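Local coordinates for topoisomerase I-like protein (Leishmania donovani, PDB 2B9S) that probably relaxes supercoiled DNA by transiently cutting and rejoining one strand, as part of a heterodimeric type IB topoisomerase, at residues D[58-69]-D[158-166]; D[180-190]-D[201-212]. All coordinates share one frame; numbering follows the deposited sequence.

In the fold
Both contacts belong to the DNA-binding part of the enzyme, and the chain closes contact 1 before it opens contact 2; their centres lie about 29 Å apart and their nearest atoms about 8 Å, so they do not touch. Contact 1 sets the end of helix 54-64 against the short strand 161-162 with no hydrogen bond between the segments, a small apolar seam that turns polar where it nears the DNA. Contact 2 joins two parallel strands, 185-187 and 205-207, by backbone and side-chain hydrogen bonds, and buries more than twice the surface. Each is partly buried, but exposed residues take part only in contact 2, which meets DNA at V212.

Contact 1: residues D[58-69]-D[158-166]; sequences EVATMFAVMKEH and EPPGLFRGR. With nucleotides of chain C; nucleotides of chain B.
L162 is the hub: it reaches toward helix 54-64, its CG packing 3.9 Å from M62 CB while its CD1 lies 3.6 Å from the backbone N of F63 and at the edge of the F63 ring, near its plane. M62 runs extended beyond CG, which brings its sulfur to 3.8 Å from G161 CA and lets its methyl CE settle against P160, 3.9 Å from CB. E58 brings its carboxylate past the proline ring at about a right angle, but its main partner is R178, by a salt bridge.

Farther along, M66 bends at chi3 (69°) and turns its methyl toward R164, CE to NH1 3.3 Å. The H69 ring stands 68° from the plane of the same guanidinium; H69 NE2 and R164 NH2 are 3.4 Å apart but badly angled for a hydrogen bond. H69 NE2 instead bonds a DNA phosphate, and R164 has a long, weak ion pair with a phosphate.

Outside the two segments, F81 and Y72 stack on F63, and H69 ND1 bonds to Y71 N. Beyond R164 the chain grips DNA directly: R166 N donates to DA14 OP1 of chain C at 2.9 Å, and R166 NH1 reaches O4' of DG2 of chain B at 3.0 Å (160°). With no hydrogen bond between the segments, the H69 NE2 and R166 bonds go to the nucleic acid, and H69 and R164 both turn toward its phosphates.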
loop_
_atom_site.group_PDB
_atom_site.type_symbol
_atom_site.label_atom_id
_atom_site.label_comp_id
_atom_site.label_asym_id
_atom_site.label_seq_id
_atom_site.Cartn_x
_atom_site.Cartn_y
_atom_site.Cartn_z
ATOM N N GLU D 58 26.093 -9.500 -10.389
ATOM C CA GLU D 58 24.662 -9.528 -10.161
ATOM C C GLU D 58 24.110 -8.106 -10.048
ATOM O O GLU D 58 23.074 -7.797 -10.640
ATOM C CB GLU D 58 24.345 -10.328 -8.891
ATOM C CG GLU D 58 22.873 -10.332 -8.510
ATOM C CD GLU D 58 22.582 -11.063 -7.218
ATOM O OE1 GLU D 58 23.481 -11.141 -6.338
ATOM O OE2 GLU D 58 21.427 -11.511 -7.068
ATOM N N VAL D 59 24.805 -7.262 -9.283
ATOM C CA VAL D 59 24.401 -5.877 -9.061
ATOM C C VAL D 59 24.576 -4.987 -10.309
ATOM O O VAL D 59 23.697 -4.178 -10.624
ATOM C CB VAL D 59 25.053 -5.300 -7.776
ATOM C CG1 VAL D 59 24.676 -3.824 -7.549
ATOM C CG2 VAL D 59 24.617 -6.130 -6.573
ATOM N N ALA D 60 25.683 -5.163 -11.027
ATOM C CA ALA D 60 25.877 -4.567 -12.363
ATOM C C ALA D 60 24.743 -4.908 -13.331
ATOM O O ALA D 60 24.279 -4.057 -14.074
ATOM C CB ALA D 60 27.246 -5.004 -12.960
ATOM N N THR D 61 24.306 -6.167 -13.318
ATOM C CA THR D 61 23.282 -6.670 -14.232
ATOM C C THR D 61 21.934 -6.030 -13.914
ATOM O O THR D 61 21.148 -5.787 -14.806
ATOM C CB THR D 61 23.188 -8.261 -14.188
ATOM O OG1 THR D 61 24.471 -8.832 -14.485
ATOM C CG2 THR D 61 22.155 -8.829 -15.183
ATOM N N MET D 62 21.665 -5.799 -12.639
ATOM C CA MET D 62 20.424 -5.162 -12.186
ATOM C C MET D 62 20.187 -3.793 -12.858
ATOM O O MET D 62 19.105 -3.517 -13.367
ATOM C CB MET D 62 20.456 -4.998 -10.669
ATOM C CG MET D 62 20.128 -6.223 -9.877
ATOM S SD MET D 62 20.496 -5.911 -8.139
ATOM C CE MET D 62 20.360 -7.618 -7.550
ATOM N N PHE D 63 21.227 -2.974 -12.869
ATOM C CA PHE D 63 21.277 -1.679 -13.536
ATOM C C PHE D 63 21.283 -1.769 -15.072
ATOM O O PHE D 63 20.449 -1.135 -15.738
ATOM C CB PHE D 63 22.545 -0.953 -13.055
ATOM C CG PHE D 63 22.689 0.479 -13.557
ATOM C CD1 PHE D 63 21.857 1.496 -13.081
ATOM C CD2 PHE D 63 23.673 0.806 -14.482
ATOM C CE1 PHE D 63 21.997 2.807 -13.522
ATOM C CE2 PHE D 63 23.825 2.135 -14.932
ATOM C CZ PHE D 63 22.987 3.128 -14.443
ATOM N N ALA D 64 22.228 -2.544 -15.619
ATOM C CA ALA D 64 22.397 -2.750 -17.075
ATOM C C ALA D 64 21.105 -3.057 -17.807
ATOM O O ALA D 64 20.867 -2.577 -18.910
ATOM C CB ALA D 64 23.439 -3.883 -17.350
ATOM N N VAL D 65 20.304 -3.893 -17.169
ATOM C CA VAL D 65 19.036 -4.443 -17.646
ATOM C C VAL D 65 17.908 -3.384 -17.665
ATOM O O VAL D 65 16.907 -3.508 -18.407
ATOM C CB VAL D 65 18.738 -5.627 -16.697
ATOM C CG1 VAL D 65 17.307 -5.681 -16.203
ATOM C CG2 VAL D 65 19.255 -6.960 -17.266
ATOM N N MET D 66 18.105 -2.317 -16.879
ATOM C CA MET D 66 17.134 -1.219 -16.762
ATOM C C MET D 66 17.357 -0.065 -17.742
ATOM O O MET D 66 16.770 0.992 -17.564
ATOM C CB MET D 66 17.117 -0.677 -15.327
ATOM C CG MET D 66 16.465 -1.628 -14.337
ATOM S SD MET D 66 16.300 -0.902 -12.691
ATOM C CE MET D 66 15.049 0.378 -12.999
ATOM N N LYS D 67 18.179 -0.289 -18.775
ATOM C CA LYS D 67 18.577 0.730 -19.773
ATOM C C LYS D 67 17.439 1.566 -20.407
ATOM O O LYS D 67 17.610 2.744 -20.671
ATOM C CB LYS D 67 19.397 0.077 -20.891
ATOM C CG LYS D 67 20.105 1.057 -21.805
ATOM C CD LYS D 67 20.586 0.367 -23.056
ATOM C CE LYS D 67 21.408 1.315 -23.945
ATOM N NZ LYS D 67 21.833 0.616 -25.210
ATOM N N GLU D 68 16.291 0.950 -20.653
ATOM C CA GLU D 68 15.193 1.648 -21.318
ATOM C C GLU D 68 14.173 2.272 -20.331
ATOM O O GLU D 68 13.207 2.920 -20.736
ATOM C CB GLU D 68 14.517 0.707 -22.355
ATOM N N HIS D 69 14.425 2.100 -19.033
ATOM C CA HIS D 69 13.545 2.614 -17.993
ATOM C C HIS D 69 13.922 4.044 -17.638
ATOM O O HIS D 69 15.102 4.382 -17.655
ATOM C CB HIS D 69 13.616 1.750 -16.732
ATOM C CG HIS D 69 12.377 1.837 -15.902
ATOM N ND1 HIS D 69 12.106 2.912 -15.086
ATOM C CD2 HIS D 69 11.306 1.013 -15.814
ATOM C CE1 HIS D 69 10.918 2.748 -14.530
ATOM N NE2 HIS D 69 10.417 1.596 -14.947
ATOM N N GLU D 158 11.036 -11.510 -1.225
ATOM C CA GLU D 158 11.384 -10.490 -2.217
ATOM C C GLU D 158 12.782 -10.757 -2.721
ATOM O O GLU D 158 13.711 -10.888 -1.895
ATOM C CB GLU D 158 11.329 -9.086 -1.605
ATOM C CG GLU D 158 9.943 -8.662 -1.224
ATOM C CD GLU D 158 9.894 -7.258 -0.637
ATOM O OE1 GLU D 158 10.819 -6.452 -0.890
ATOM O OE2 GLU D 158 8.923 -6.970 0.088
ATOM N N PRO D 159 12.941 -10.867 -4.063
ATOM C CA PRO D 159 14.293 -10.947 -4.587
ATOM C C PRO D 159 15.047 -9.607 -4.474
ATOM O O PRO D 159 14.425 -8.534 -4.408
ATOM C CB PRO D 159 14.096 -11.393 -6.049
ATOM C CG PRO D 159 12.683 -11.049 -6.389
ATOM C CD PRO D 159 11.910 -10.991 -5.116
ATOM N N PRO D 160 16.384 -9.672 -4.424
ATOM C CA PRO D 160 17.199 -8.460 -4.385
ATOM C C PRO D 160 16.993 -7.566 -5.623
ATOM O O PRO D 160 16.636 -8.045 -6.708
ATOM C CB PRO D 160 18.642 -8.981 -4.320
ATOM C CG PRO D 160 18.575 -10.478 -4.635
ATOM C CD PRO D 160 17.176 -10.918 -4.362
ATOM N N GLY D 161 17.215 -6.270 -5.459
ATOM C CA GLY D 161 17.055 -5.383 -6.587
ATOM C C GLY D 161 17.391 -3.968 -6.225
ATOM O O GLY D 161 17.629 -3.656 -5.059
ATOM N N LEU D 162 17.436 -3.123 -7.244
ATOM C CA LEU D 162 17.603 -1.683 -7.071
ATOM C C LEU D 162 16.274 -1.074 -6.632
ATOM O O LEU D 162 15.254 -1.227 -7.314
ATOM C CB LEU D 162 18.107 -1.059 -8.385
ATOM C CG LEU D 162 19.384 -1.699 -8.937
ATOM C CD1 LEU D 162 19.906 -0.950 -10.228
ATOM C CD2 LEU D 162 20.440 -1.796 -7.788
ATOM N N PHE D 163 16.282 -0.430 -5.473
ATOM C CA PHE D 163 15.076 0.164 -4.859
ATOM C C PHE D 163 14.256 1.089 -5.763
ATOM O O PHE D 163 14.746 2.126 -6.207
ATOM C CB PHE D 163 15.451 0.921 -3.579
ATOM C CG PHE D 163 14.267 1.566 -2.876
ATOM C CD1 PHE D 163 14.201 2.950 -2.705
ATOM C CD2 PHE D 163 13.228 0.788 -2.398
ATOM C CE1 PHE D 163 13.128 3.530 -2.060
ATOM C CE2 PHE D 163 12.142 1.354 -1.745
ATOM C CZ PHE D 163 12.090 2.723 -1.575
ATOM N N ARG D 164 12.996 0.719 -5.995
ATOM C CA ARG D 164 12.109 1.500 -6.856
ATOM C C ARG D 164 11.200 2.431 -6.072
ATOM O O ARG D 164 10.008 2.172 -5.878
ATOM C CB ARG D 164 11.381 0.610 -7.881
ATOM C CG ARG D 164 12.370 0.146 -8.961
ATOM C CD ARG D 164 12.053 -1.198 -9.574
ATOM N NE ARG D 164 11.282 -1.049 -10.793
ATOM C CZ ARG D 164 11.680 -1.382 -12.015
ATOM N NH1 ARG D 164 12.874 -1.917 -12.239
ATOM N NH2 ARG D 164 10.848 -1.184 -13.028
ATOM N N GLY D 165 11.794 3.536 -5.624
ATOM C CA GLY D 165 11.052 4.547 -4.909
ATOM C C GLY D 165 10.162 5.362 -5.821
ATOM O O GLY D 165 10.521 5.672 -6.953
ATOM N N ARG D 166 8.980 5.681 -5.309
ATOM C CA ARG D 166 7.998 6.509 -5.989
ATOM C C ARG D 166 8.349 7.984 -5.876
ATOM O O ARG D 166 8.860 8.437 -4.853
ATOM C CB ARG D 166 6.610 6.285 -5.367
ATOM C CG ARG D 166 6.093 4.846 -5.365
ATOM C CD ARG D 166 5.899 4.265 -6.737
ATOM N NE ARG D 166 5.323 2.912 -6.640
ATOM C CZ ARG D 166 4.020 2.614 -6.697
ATOM N NH1 ARG D 166 3.107 3.556 -6.874
ATOM N NH2 ARG D 166 3.633 1.354 -6.560
ATOM P P DT C 12 8.604 -8.345 -5.052
ATOM O OP1 DT C 12 10.006 -8.329 -5.510
ATOM O OP2 DT C 12 8.138 -9.413 -4.134
ATOM O "O5'" DT C 12 8.318 -6.928 -4.380
ATOM C "C5'" DT C 12 8.695 -5.677 -5.015
ATOM C "C4'" DT C 12 8.084 -4.538 -4.230
ATOM O "O4'" DT C 12 6.649 -4.629 -4.344
ATOM C "C3'" DT C 12 8.353 -4.478 -2.716
ATOM O "O3'" DT C 12 8.488 -3.090 -2.319
ATOM C "C2'" DT C 12 7.078 -5.027 -2.074
ATOM C "C1'" DT C 12 6.126 -4.383 -3.068
ATOM N N1 DT C 12 4.712 -4.725 -2.872
ATOM C C2 DT C 12 3.771 -3.784 -3.220
ATOM O O2 DT C 12 4.056 -2.716 -3.729
ATOM N N3 DT C 12 2.484 -4.168 -2.932
ATOM C C4 DT C 12 2.083 -5.352 -2.342
ATOM O O4 DT C 12 0.909 -5.599 -2.119
ATOM C C5 DT C 12 3.119 -6.275 -1.997
ATOM C C7 DT C 12 2.802 -7.645 -1.472
ATOM C C6 DT C 12 4.362 -5.919 -2.261
ATOM P P DA C 14 8.082 4.121 -1.619
ATOM O OP1 DA C 14 8.372 5.248 -2.522
ATOM O OP2 DA C 14 9.016 3.861 -0.527
ATOM O "O5'" DA C 14 6.601 4.207 -1.057
ATOM C "C5'" DA C 14 5.540 4.851 -1.778
ATOM C "C4'" DA C 14 4.393 5.052 -0.805
ATOM O "O4'" DA C 14 3.951 3.775 -0.254
ATOM C "C3'" DA C 14 4.777 5.864 0.414
ATOM O "O3'" DA C 14 3.689 6.724 0.717
ATOM C "C2'" DA C 14 4.993 4.806 1.511
ATOM C "C1'" DA C 14 3.888 3.805 1.172
ATOM N N9 DA C 14 4.019 2.452 1.762
ATOM C C8 DA C 14 5.151 1.673 1.901
ATOM N N7 DA C 14 4.944 0.480 2.464
ATOM C C5 DA C 14 3.572 0.493 2.730
ATOM C C6 DA C 14 2.682 -0.451 3.308
ATOM N N6 DA C 14 3.029 -1.656 3.780
ATOM N N1 DA C 14 1.381 -0.118 3.416
ATOM C C2 DA C 14 0.964 1.068 2.945
ATOM N N3 DA C 14 1.710 2.028 2.374
ATOM C C4 DA C 14 3.004 1.683 2.294
ATOM P P DG B 2 -3.628 5.132 -6.297
ATOM O OP1 DG B 2 -3.969 6.526 -6.622
ATOM O OP2 DG B 2 -4.626 4.030 -6.435
ATOM O "O5'" DG B 2 -2.317 4.678 -7.110
ATOM C "C5'" DG B 2 -1.168 5.454 -7.122
ATOM C "C4'" DG B 2 -0.065 4.734 -7.868
ATOM O "O4'" DG B 2 0.172 3.436 -7.290
ATOM C "C3'" DG B 2 -0.298 4.472 -9.353
ATOM O "O3'" DG B 2 0.976 4.608 -9.955
ATOM C "C2'" DG B 2 -0.766 3.010 -9.406
ATOM C "C1'" DG B 2 0.045 2.417 -8.270
ATOM N N9 DG B 2 -0.621 1.272 -7.657
ATOM C C8 DG B 2 -1.961 1.181 -7.322
ATOM N N7 DG B 2 -2.268 0.037 -6.779
ATOM C C5 DG B 2 -1.052 -0.649 -6.752
ATOM C C6 DG B 2 -0.769 -1.940 -6.294
ATOM O O6 DG B 2 -1.562 -2.733 -5.786
ATOM N N1 DG B 2 0.574 -2.282 -6.439
ATOM C C2 DG B 2 1.542 -1.458 -6.972
ATOM N N2 DG B 2 2.772 -1.964 -7.031
ATOM N N3 DG B 2 1.298 -0.239 -7.410
ATOM C C4 DG B 2 -0.023 0.094 -7.270
#

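Contact 2: residues D[180-190]-D[201-212]; sequences QPEDITINIGE and HKWAAVQHDHTV. With nucleotides of chain A.
N187 puts its CG anti to the backbone N (chi1 -168°), and Q207 CG takes the crowded position between its own backbone N and carbonyl carbon (chi1 60°); these turns bring the two amides together nearly at right angles, their planes 81° apart. N187 OD1 then accepts twice: D209 N lies in the carbonyl plane on a lone pair at 2.9 Å, while Q207 NE2 comes from above that plane at 3.1 Å. N187 ND2 returns a bond to D209 O and also bonds W214 O, fixing both amide ends.

Parallel-strand bonds join strands 185-187 and 205-207: I186 N to A205 O, I186 O from Q207 N and I188 N to Q207 O. On the sheet face carrying I186, its CG1 sits over the five-membered ring of W203, 3.7 Å from the centroid, a CH-pi contact. At one end H201 ND1 meets the syn side of E182 OE1, with E182 OE2 taking K202 N at 2.8 Å; at the other H210 NE2 bonds E190 OE2 at 2.6 Å. Between them H208 ND1 bonds I188 O.

Strand 205-207 forms one margin of the mixed sheet within the chain; strand 185-187 lies between it and strand 216-219, whose M217 bonds the T185 backbone.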
loop_
_atom_site.group_PDB
_atom_site.type_symbol
_atom_site.label_atom_id
_atom_site.label_comp_id
_atom_site.label_asym_id
_atom_site.label_seq_id
_atom_site.Cartn_x
_atom_site.Cartn_y
_atom_site.Cartn_z
ATOM N N GLN D 180 18.513 -13.572 3.649
ATOM C CA GLN D 180 18.959 -14.909 4.092
ATOM C C GLN D 180 18.008 -15.502 5.161
ATOM O O GLN D 180 17.269 -14.760 5.819
ATOM C CB GLN D 180 20.399 -14.851 4.626
ATOM C CG GLN D 180 21.503 -14.490 3.572
ATOM C CD GLN D 180 21.602 -15.454 2.362
ATOM O OE1 GLN D 180 22.083 -15.067 1.295
ATOM N NE2 GLN D 180 21.154 -16.691 2.525
ATOM N N PRO D 181 18.011 -16.841 5.327
ATOM C CA PRO D 181 17.280 -17.421 6.455
ATOM C C PRO D 181 17.586 -16.747 7.810
ATOM O O PRO D 181 16.682 -16.599 8.631
ATOM C CB PRO D 181 17.737 -18.877 6.450
ATOM C CG PRO D 181 18.130 -19.150 5.038
ATOM C CD PRO D 181 18.659 -17.881 4.490
ATOM N N GLU D 182 18.832 -16.309 8.008
ATOM C CA GLU D 182 19.258 -15.648 9.238
ATOM C C GLU D 182 18.602 -14.289 9.468
ATOM O O GLU D 182 18.693 -13.726 10.563
ATOM C CB GLU D 182 20.790 -15.491 9.262
ATOM C CG GLU D 182 21.578 -16.795 9.563
ATOM C CD GLU D 182 21.599 -17.835 8.411
ATOM O OE1 GLU D 182 21.367 -17.504 7.230
ATOM O OE2 GLU D 182 21.874 -19.009 8.682
ATOM N N ASP D 183 17.961 -13.760 8.430
ATOM C CA ASP D 183 17.268 -12.469 8.497
ATOM C C ASP D 183 15.803 -12.631 8.921
ATOM O O ASP D 183 15.178 -11.676 9.392
ATOM C CB ASP D 183 17.343 -11.770 7.123
ATOM C CG ASP D 183 18.776 -11.471 6.685
ATOM O OD1 ASP D 183 19.571 -11.038 7.535
ATOM O OD2 ASP D 183 19.116 -11.659 5.495
ATOM N N ILE D 184 15.278 -13.849 8.756
ATOM C CA ILE D 184 13.841 -14.148 8.872
ATOM C C ILE D 184 13.450 -14.751 10.221
ATOM O O ILE D 184 14.035 -15.742 10.683
ATOM C CB ILE D 184 13.365 -15.051 7.707
ATOM C CG1 ILE D 184 13.569 -14.315 6.379
ATOM C CG2 ILE D 184 11.884 -15.459 7.860
ATOM C CD1 ILE D 184 13.608 -15.208 5.158
ATOM N N THR D 185 12.473 -14.104 10.854
ATOM C CA THR D 185 11.856 -14.580 12.097
ATOM C C THR D 185 10.582 -15.320 11.700
ATOM O O THR D 185 9.749 -14.802 10.949
ATOM C CB THR D 185 11.550 -13.406 13.073
ATOM O OG1 THR D 185 12.774 -12.733 13.403
ATOM C CG2 THR D 185 10.906 -13.893 14.372
ATOM N N ILE D 186 10.462 -16.548 12.187
ATOM C CA ILE D 186 9.285 -17.382 11.955
ATOM C C ILE D 186 8.324 -17.238 13.134
ATOM O O ILE D 186 8.724 -17.324 14.300
ATOM C CB ILE D 186 9.704 -18.862 11.722
ATOM C CG1 ILE D 186 10.481 -19.004 10.398
ATOM C CG2 ILE D 186 8.500 -19.792 11.786
ATOM C CD1 ILE D 186 9.642 -19.058 9.109
ATOM N N ASN D 187 7.061 -16.956 12.823
ATOM C CA ASN D 187 6.002 -16.960 13.832
ATOM C C ASN D 187 5.067 -18.123 13.549
ATOM O O ASN D 187 4.462 -18.193 12.474
ATOM C CB ASN D 187 5.208 -15.653 13.849
ATOM C CG ASN D 187 4.316 -15.532 15.070
ATOM O OD1 ASN D 187 4.792 -15.590 16.187
ATOM N ND2 ASN D 187 3.027 -15.349 14.856
ATOM N N ILE D 188 4.963 -19.024 14.527
ATOM C CA ILE D 188 4.238 -20.290 14.382
ATOM C C ILE D 188 3.701 -20.792 15.748
ATOM O O ILE D 188 4.100 -20.273 16.796
ATOM C CB ILE D 188 5.166 -21.333 13.693
ATOM C CG1 ILE D 188 4.352 -22.412 12.969
ATOM C CG2 ILE D 188 6.269 -21.820 14.648
ATOM C CD1 ILE D 188 5.140 -23.241 12.020
ATOM N N GLY D 189 2.806 -21.787 15.738
ATOM C CA GLY D 189 2.300 -22.384 16.990
ATOM C C GLY D 189 3.341 -23.193 17.739
ATOM O O GLY D 189 4.166 -23.860 17.125
ATOM N N GLU D 190 3.299 -23.137 19.071
ATOM C CA GLU D 190 4.203 -23.912 19.951
ATOM C C GLU D 190 4.291 -25.413 19.617
ATOM O O GLU D 190 5.327 -26.033 19.807
ATOM C CB GLU D 190 3.772 -23.821 21.425
ATOM C CG GLU D 190 3.299 -22.486 21.927
ATOM C CD GLU D 190 1.851 -22.216 21.576
ATOM O OE1 GLU D 190 0.932 -22.625 22.334
ATOM O OE2 GLU D 190 1.647 -21.587 20.525
ATOM N N HIS D 201 21.850 -23.303 6.826
ATOM C CA HIS D 201 21.406 -22.007 7.353
ATOM C C HIS D 201 20.471 -22.223 8.540
ATOM O O HIS D 201 20.017 -23.345 8.766
ATOM C CB HIS D 201 20.739 -21.178 6.251
ATOM C CG HIS D 201 21.680 -20.756 5.164
ATOM N ND1 HIS D 201 22.403 -19.584 5.220
ATOM C CD2 HIS D 201 22.028 -21.356 3.999
ATOM C CE1 HIS D 201 23.154 -19.478 4.137
ATOM N NE2 HIS D 201 22.956 -20.546 3.381
ATOM N N LYS D 202 20.213 -21.159 9.299
ATOM C CA LYS D 202 19.200 -21.163 10.361
ATOM C C LYS D 202 18.295 -19.924 10.250
ATOM O O LYS D 202 18.631 -18.973 9.563
ATOM C CB LYS D 202 19.858 -21.222 11.745
ATOM C CG LYS D 202 21.183 -20.510 11.784
ATOM C CD LYS D 202 21.476 -19.765 13.075
ATOM C CE LYS D 202 22.505 -18.664 12.770
ATOM N NZ LYS D 202 23.099 -18.037 13.978
ATOM N N TRP D 203 17.147 -19.955 10.920
ATOM C CA TRP D 203 16.270 -18.796 11.056
ATOM C C TRP D 203 16.872 -17.792 12.045
ATOM O O TRP D 203 17.744 -18.152 12.840
ATOM C CB TRP D 203 14.879 -19.235 11.542
ATOM C CG TRP D 203 14.155 -20.203 10.637
ATOM C CD1 TRP D 203 13.688 -21.443 10.971
ATOM C CD2 TRP D 203 13.803 -20.007 9.253
ATOM N NE1 TRP D 203 13.065 -22.028 9.892
ATOM C CE2 TRP D 203 13.130 -21.173 8.824
ATOM C CE3 TRP D 203 13.985 -18.954 8.340
ATOM C CZ2 TRP D 203 12.638 -21.319 7.523
ATOM C CZ3 TRP D 203 13.513 -19.101 7.054
ATOM C CH2 TRP D 203 12.832 -20.277 6.657
ATOM N N ALA D 204 16.420 -16.531 11.995
ATOM C CA ALA D 204 16.831 -15.526 12.993
ATOM C C ALA D 204 16.350 -15.961 14.374
ATOM O O ALA D 204 17.073 -15.858 15.360
ATOM C CB ALA D 204 16.246 -14.150 12.661
ATOM N N ALA D 205 15.117 -16.460 14.402
ATOM C CA ALA D 205 14.385 -16.744 15.617
ATOM C C ALA D 205 13.104 -17.468 15.224
ATOM O O ALA D 205 12.623 -17.327 14.095
ATOM C CB ALA D 205 14.064 -15.434 16.386
ATOM N N VAL D 206 12.582 -18.274 16.150
ATOM C CA VAL D 206 11.279 -18.928 15.995
ATOM C C VAL D 206 10.511 -18.515 17.240
ATOM O O VAL D 206 10.990 -18.661 18.355
ATOM C CB VAL D 206 11.397 -20.481 15.855
ATOM C CG1 VAL D 206 10.036 -21.135 15.719
ATOM C CG2 VAL D 206 12.264 -20.863 14.655
ATOM N N GLN D 207 9.354 -17.910 17.037
ATOM C CA GLN D 207 8.525 -17.440 18.133
ATOM C C GLN D 207 7.100 -17.969 17.938
ATOM O O GLN D 207 6.766 -18.573 16.895
ATOM C CB GLN D 207 8.547 -15.907 18.213
ATOM C CG GLN D 207 8.026 -15.208 16.936
ATOM C CD GLN D 207 7.882 -13.722 17.103
ATOM O OE1 GLN D 207 8.865 -13.028 17.357
ATOM N NE2 GLN D 207 6.653 -13.216 16.959
ATOM N N HIS D 208 6.278 -17.739 18.957
ATOM C CA HIS D 208 4.947 -18.311 19.046
ATOM C C HIS D 208 4.026 -17.259 19.600
ATOM O O HIS D 208 3.421 -17.458 20.666
ATOM C CB HIS D 208 4.958 -19.557 19.971
ATOM C CG HIS D 208 6.082 -20.503 19.685
ATOM N ND1 HIS D 208 6.152 -21.234 18.519
ATOM C CD2 HIS D 208 7.213 -20.784 20.377
ATOM C CE1 HIS D 208 7.268 -21.946 18.516
ATOM N NE2 HIS D 208 7.923 -21.700 19.636
ATOM N N ASP D 209 3.911 -16.147 18.870
ATOM C CA ASP D 209 3.135 -14.982 19.323
ATOM C C ASP D 209 1.692 -15.066 18.799
ATOM O O ASP D 209 1.436 -14.876 17.600
ATOM C CB ASP D 209 3.844 -13.664 18.910
ATOM C CG ASP D 209 3.219 -12.403 19.539
ATOM O OD1 ASP D 209 2.214 -12.496 20.280
ATOM O OD2 ASP D 209 3.736 -11.289 19.284
ATOM N N HIS D 210 0.766 -15.369 19.709
ATOM C CA HIS D 210 -0.669 -15.539 19.395
ATOM C C HIS D 210 -1.388 -14.197 19.218
ATOM O O HIS D 210 -2.564 -14.160 18.850
ATOM C CB HIS D 210 -1.390 -16.338 20.499
ATOM C CG HIS D 210 -0.985 -17.785 20.610
ATOM N ND1 HIS D 210 -1.793 -18.823 20.191
ATOM C CD2 HIS D 210 0.112 -18.367 21.155
ATOM C CE1 HIS D 210 -1.198 -19.975 20.441
ATOM N NE2 HIS D 210 -0.042 -19.725 21.027
ATOM N N THR D 211 -0.681 -13.098 19.492
ATOM C CA THR D 211 -1.255 -11.748 19.429
ATOM C C THR D 211 -0.971 -11.052 18.096
ATOM O O THR D 211 -1.398 -9.901 17.891
ATOM C CB THR D 211 -0.753 -10.839 20.584
ATOM O OG1 THR D 211 0.673 -10.671 20.483
ATOM C CG2 THR D 211 -1.108 -11.428 21.958
ATOM N N VAL D 212 -0.257 -11.745 17.201
ATOM C CA VAL D 212 0.010 -11.238 15.837
ATOM C C VAL D 212 -0.494 -12.200 14.745
ATOM O O VAL D 212 -0.792 -13.357 15.041
ATOM C CB VAL D 212 1.528 -10.783 15.624
ATOM C CG1 VAL D 212 1.910 -9.697 16.646
ATOM C CG2 VAL D 212 2.513 -11.961 15.675
ATOM P P DC A 8 -0.806 -7.678 13.271
ATOM O OP1 DC A 8 -1.329 -7.619 14.621
ATOM O OP2 DC A 8 -0.209 -8.961 12.800
ATOM O "O5'" DC A 8 -1.800 -7.342 12.061
ATOM C "C5'" DC A 8 -2.779 -6.379 12.030
ATOM C "C4'" DC A 8 -2.534 -5.265 10.995
ATOM O "O4'" DC A 8 -1.175 -4.797 10.898
ATOM C "C3'" DC A 8 -2.912 -5.430 9.537
ATOM O "O3'" DC A 8 -4.341 -5.537 9.419
ATOM C "C2'" DC A 8 -2.433 -4.062 9.042
ATOM C "C1'" DC A 8 -1.298 -3.703 10.008
ATOM N N1 DC A 8 -0.011 -3.427 9.281
ATOM C C2 DC A 8 0.162 -2.150 8.719
ATOM O O2 DC A 8 -0.730 -1.301 8.856
ATOM N N3 DC A 8 1.307 -1.876 8.045
ATOM C C4 DC A 8 2.254 -2.816 7.912
ATOM N N4 DC A 8 3.356 -2.464 7.241
ATOM C C5 DC A 8 2.099 -4.142 8.463
ATOM C C6 DC A 8 0.951 -4.403 9.129
#